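Local coordinates for protein Pre-mRNA-splicing factor 38 (Chaetomium thermophilum, PDB 5F5T) that is probably required for pre-mRNA splicing as a spliceosomal protein of the PRP38 family, at residues A[45-50]-A[91-96]. Residues are numbered along the deposited sequence; the frame is centred on the assembly and turned at random.
Sequences RIVESY and LAFKLL
Ile46, in the last turns of helix 40-48, faces Phe93 of helix 87-98, and their CA atoms, 8.1 Å apart, are the closest CA pair between the two segments. Ile46 reaches across with both branches: CD1 lies 3.7 Å from CB of Phe93, while CG2 comes 4.1 Å from CD2 of its ring. In Phe93, CG is anti to the backbone N (chi1 -175°), which brings CD2 beside Ile46. Farther out on the ring, CE2 meets CG1 of Val47 at 4.1 Å; Ile46 and Val47 both meet the phenylalanine obliquely. A branched isoleucine suits the buried position and a compact valine its more open flank; the broad phenylalanine ring spans both. Trp52, from the following helix 50-55, brings its ring against Phe93 at about 55°, and Leu89 and Cys90 extend the apolar surroundings of Ile46.

Ser49 is the N-cap of helix 50-55: its OG accepts from Trp52 N and donates to Ile46 O, within the carbonyl plane on a lone pair. That oxygen also accepts from Ser49 N. Between the segments the chemistry is wholly apolar, so shape and burial rather than directed polar bonds join the two helices within the PRP38 family region.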
ATOM      1  N   ARG A  45       5.952 -19.983   7.877  1.00 68.51           N
ATOM      2  CA  ARG A  45       5.409 -20.493   6.619  1.00 77.69           C
ATOM      3  C   ARG A  45       6.361 -20.225   5.459  1.00 82.72           C
ATOM      4  O   ARG A  45       6.529 -21.068   4.574  1.00 83.56           O
ATOM      5  CB  ARG A  45       4.044 -19.864   6.317  1.00 68.47           C
ATOM      6  CG  ARG A  45       2.990 -20.076   7.391  1.00 78.63           C
ATOM      7  CD  ARG A  45       2.824 -21.544   7.728  1.00 93.99           C
ATOM      8  NE  ARG A  45       2.476 -22.329   6.549  1.00114.90           N
ATOM      9  CZ  ARG A  45       2.870 -23.580   6.336  1.00131.67           C
ATOM     10  NH1 ARG A  45       3.631 -24.199   7.228  1.00129.89           N
ATOM     11  NH2 ARG A  45       2.501 -24.212   5.230  1.00137.97           N
ATOM     12  N   ILE A  46       6.992 -19.054   5.477  1.00 63.11           N
ATOM     13  CA  ILE A  46       7.949 -18.684   4.440  1.00 73.01           C
ATOM     14  C   ILE A  46       9.245 -19.483   4.481  1.00 82.66           C
ATOM     15  O   ILE A  46       9.633 -20.080   3.482  1.00 88.43           O
ATOM     16  CB  ILE A  46       8.307 -17.189   4.522  1.00 62.28           C
ATOM     17  CG1 ILE A  46       7.097 -16.336   4.162  1.00 61.29           C
ATOM     18  CG2 ILE A  46       9.444 -16.852   3.576  1.00 53.47           C
ATOM     19  CD1 ILE A  46       7.381 -14.878   4.236  1.00 62.29           C
ATOM     20  N   VAL A  47       9.908 -19.511   5.634  1.00 66.90           N
ATOM     21  CA  VAL A  47      11.236 -20.119   5.705  1.00 72.26           C
ATOM     22  C   VAL A  47      11.171 -21.629   5.489  1.00 73.07           C
ATOM     23  O   VAL A  47      12.138 -22.244   5.035  1.00 86.97           O
ATOM     24  CB  VAL A  47      11.939 -19.818   7.049  1.00 82.06           C
ATOM     25  CG1 VAL A  47      12.169 -18.318   7.195  1.00 73.20           C
ATOM     26  CG2 VAL A  47      11.138 -20.360   8.224  1.00 67.95           C
ATOM     27  N   GLU A  48      10.036 -22.223   5.840  1.00 73.14           N
ATOM     28  CA  GLU A  48       9.782 -23.637   5.585  1.00 76.71           C
ATOM     29  C   GLU A  48       9.432 -23.919   4.119  1.00 72.31           C
ATOM     30  O   GLU A  48       9.541 -25.052   3.656  1.00 83.08           O
ATOM     31  CB  GLU A  48       8.677 -24.136   6.518  1.00 84.17           C
ATOM     32  CG  GLU A  48       9.135 -24.244   7.971  1.00102.74           C
ATOM     33  CD  GLU A  48       7.988 -24.262   8.961  1.00118.12           C
ATOM     34  OE1 GLU A  48       6.839 -23.989   8.553  1.00122.96           O
ATOM     35  OE2 GLU A  48       8.237 -24.545  10.152  1.00117.31           O
ATOM     36  N   SER A  49       8.992 -22.888   3.402  1.00 72.24           N
ATOM     37  CA  SER A  49       8.478 -23.050   2.041  1.00 60.12           C
ATOM     38  C   SER A  49       9.558 -23.493   1.063  1.00 72.07           C
ATOM     39  O   SER A  49      10.738 -23.176   1.225  1.00 67.13           O
ATOM     40  CB  SER A  49       7.848 -21.754   1.529  1.00 54.29           C
ATOM     41  OG  SER A  49       8.846 -20.809   1.182  1.00 64.47           O
ATOM     42  N   TYR A  50       9.132 -24.231   0.044  1.00 66.57           N
ATOM     43  CA  TYR A  50      10.015 -24.708  -1.009  1.00 65.46           C
ATOM     44  C   TYR A  50      10.656 -23.566  -1.793  1.00 74.89           C
ATOM     45  O   TYR A  50      11.835 -23.619  -2.140  1.00 71.98           O
ATOM     46  CB  TYR A  50       9.231 -25.612  -1.955  1.00 63.05           C
ATOM     47  CG  TYR A  50      10.018 -26.128  -3.132  1.00 73.39           C
ATOM     48  CD1 TYR A  50      10.841 -27.237  -2.999  1.00 69.71           C
ATOM     49  CD2 TYR A  50       9.916 -25.530  -4.381  1.00 70.50           C
ATOM     50  CE1 TYR A  50      11.552 -27.729  -4.070  1.00 73.90           C
ATOM     51  CE2 TYR A  50      10.628 -26.016  -5.462  1.00 84.10           C
ATOM     52  CZ  TYR A  50      11.444 -27.117  -5.299  1.00 80.69           C
ATOM     53  OH  TYR A  50      12.157 -27.612  -6.365  1.00 81.93           O
ATOM     54  N   LEU A  91       9.884 -13.004  -1.265  1.00 62.75           N
ATOM     55  CA  LEU A  91      10.859 -12.022  -1.710  1.00 57.79           C
ATOM     56  C   LEU A  91      10.768 -10.756  -0.878  1.00 55.48           C
ATOM     57  O   LEU A  91      11.779 -10.106  -0.625  1.00 59.42           O
ATOM     58  CB  LEU A  91      10.667 -11.709  -3.194  1.00 46.04           C
ATOM     59  CG  LEU A  91      11.142 -12.843  -4.101  1.00 64.48           C
ATOM     60  CD1 LEU A  91      10.906 -12.525  -5.566  1.00 52.61           C
ATOM     61  CD2 LEU A  91      12.618 -13.114  -3.846  1.00 56.81           C
ATOM     62  N   ALA A  92       9.562 -10.409  -0.438  1.00 46.80           N
ATOM     63  CA  ALA A  92       9.410  -9.274   0.465  1.00 46.21           C
ATOM     64  C   ALA A  92      10.165  -9.537   1.765  1.00 60.59           C
ATOM     65  O   ALA A  92      10.878  -8.668   2.272  1.00 61.92           O
ATOM     66  CB  ALA A  92       7.946  -9.001   0.745  1.00 40.97           C
ATOM     67  N   PHE A  93      10.015 -10.748   2.292  1.00 49.01           N
ATOM     68  CA  PHE A  93      10.686 -11.127   3.529  1.00 66.75           C
ATOM     69  C   PHE A  93      12.192 -11.102   3.339  1.00 65.73           C
ATOM     70  O   PHE A  93      12.937 -10.647   4.213  1.00 60.31           O
ATOM     71  CB  PHE A  93      10.236 -12.514   3.990  1.00 65.83           C
ATOM     72  CG  PHE A  93      10.803 -12.922   5.320  1.00 73.59           C
ATOM     73  CD1 PHE A  93      10.386 -12.301   6.487  1.00 89.03           C
ATOM     74  CD2 PHE A  93      11.751 -13.927   5.404  1.00 72.60           C
ATOM     75  CE1 PHE A  93      10.908 -12.675   7.716  1.00 74.34           C
ATOM     76  CE2 PHE A  93      12.278 -14.307   6.629  1.00 69.75           C
ATOM     77  CZ  PHE A  93      11.853 -13.678   7.786  1.00 70.65           C
ATOM     78  N   LYS A  94      12.635 -11.570   2.178  1.00 50.53           N
ATOM     79  CA  LYS A  94      14.053 -11.543   1.859  1.00 58.84           C
ATOM     80  C   LYS A  94      14.569 -10.114   1.792  1.00 62.80           C
ATOM     81  O   LYS A  94      15.681  -9.839   2.218  1.00 73.65           O
ATOM     82  CB  LYS A  94      14.325 -12.254   0.538  1.00 57.10           C
ATOM     83  CG  LYS A  94      15.800 -12.347   0.193  1.00 58.18           C
ATOM     84  CD  LYS A  94      16.615 -12.826   1.382  1.00 75.96           C
ATOM     85  CE  LYS A  94      16.943 -14.303   1.274  1.00 68.95           C
ATOM     86  NZ  LYS A  94      18.108 -14.679   2.126  1.00 69.97           N
ATOM     87  N   LEU A  95      13.754  -9.206   1.271  1.00 60.51           N
ATOM     88  CA  LEU A  95      14.125  -7.799   1.228  1.00 60.97           C
ATOM     89  C   LEU A  95      14.245  -7.256   2.646  1.00 68.74           C
ATOM     90  O   LEU A  95      15.140  -6.464   2.942  1.00 59.62           O
ATOM     91  CB  LEU A  95      13.108  -6.991   0.426  1.00 48.96           C
ATOM     92  CG  LEU A  95      13.368  -6.915  -1.080  1.00 62.11           C
ATOM     93  CD1 LEU A  95      12.324  -6.043  -1.749  1.00 65.23           C
ATOM     94  CD2 LEU A  95      14.770  -6.406  -1.377  1.00 64.85           C
ATOM     95  N   LEU A  96      13.342  -7.688   3.521  1.00 61.81           N
ATOM     96  CA  LEU A  96      13.429  -7.322   4.929  1.00 72.85           C
ATOM     97  C   LEU A  96      14.756  -7.797   5.512  1.00 68.93           C
ATOM     98  O   LEU A  96      15.392  -7.090   6.293  1.00 73.69           O
ATOM     99  CB  LEU A  96      12.263  -7.917   5.722  1.00 56.38           C
ATOM    100  CG  LEU A  96      10.888  -7.284   5.516  1.00 62.85           C
ATOM    101  CD1 LEU A  96       9.831  -8.052   6.292  1.00 57.48           C
ATOM    102  CD2 LEU A  96      10.904  -5.824   5.930  1.00 57.88           C
TER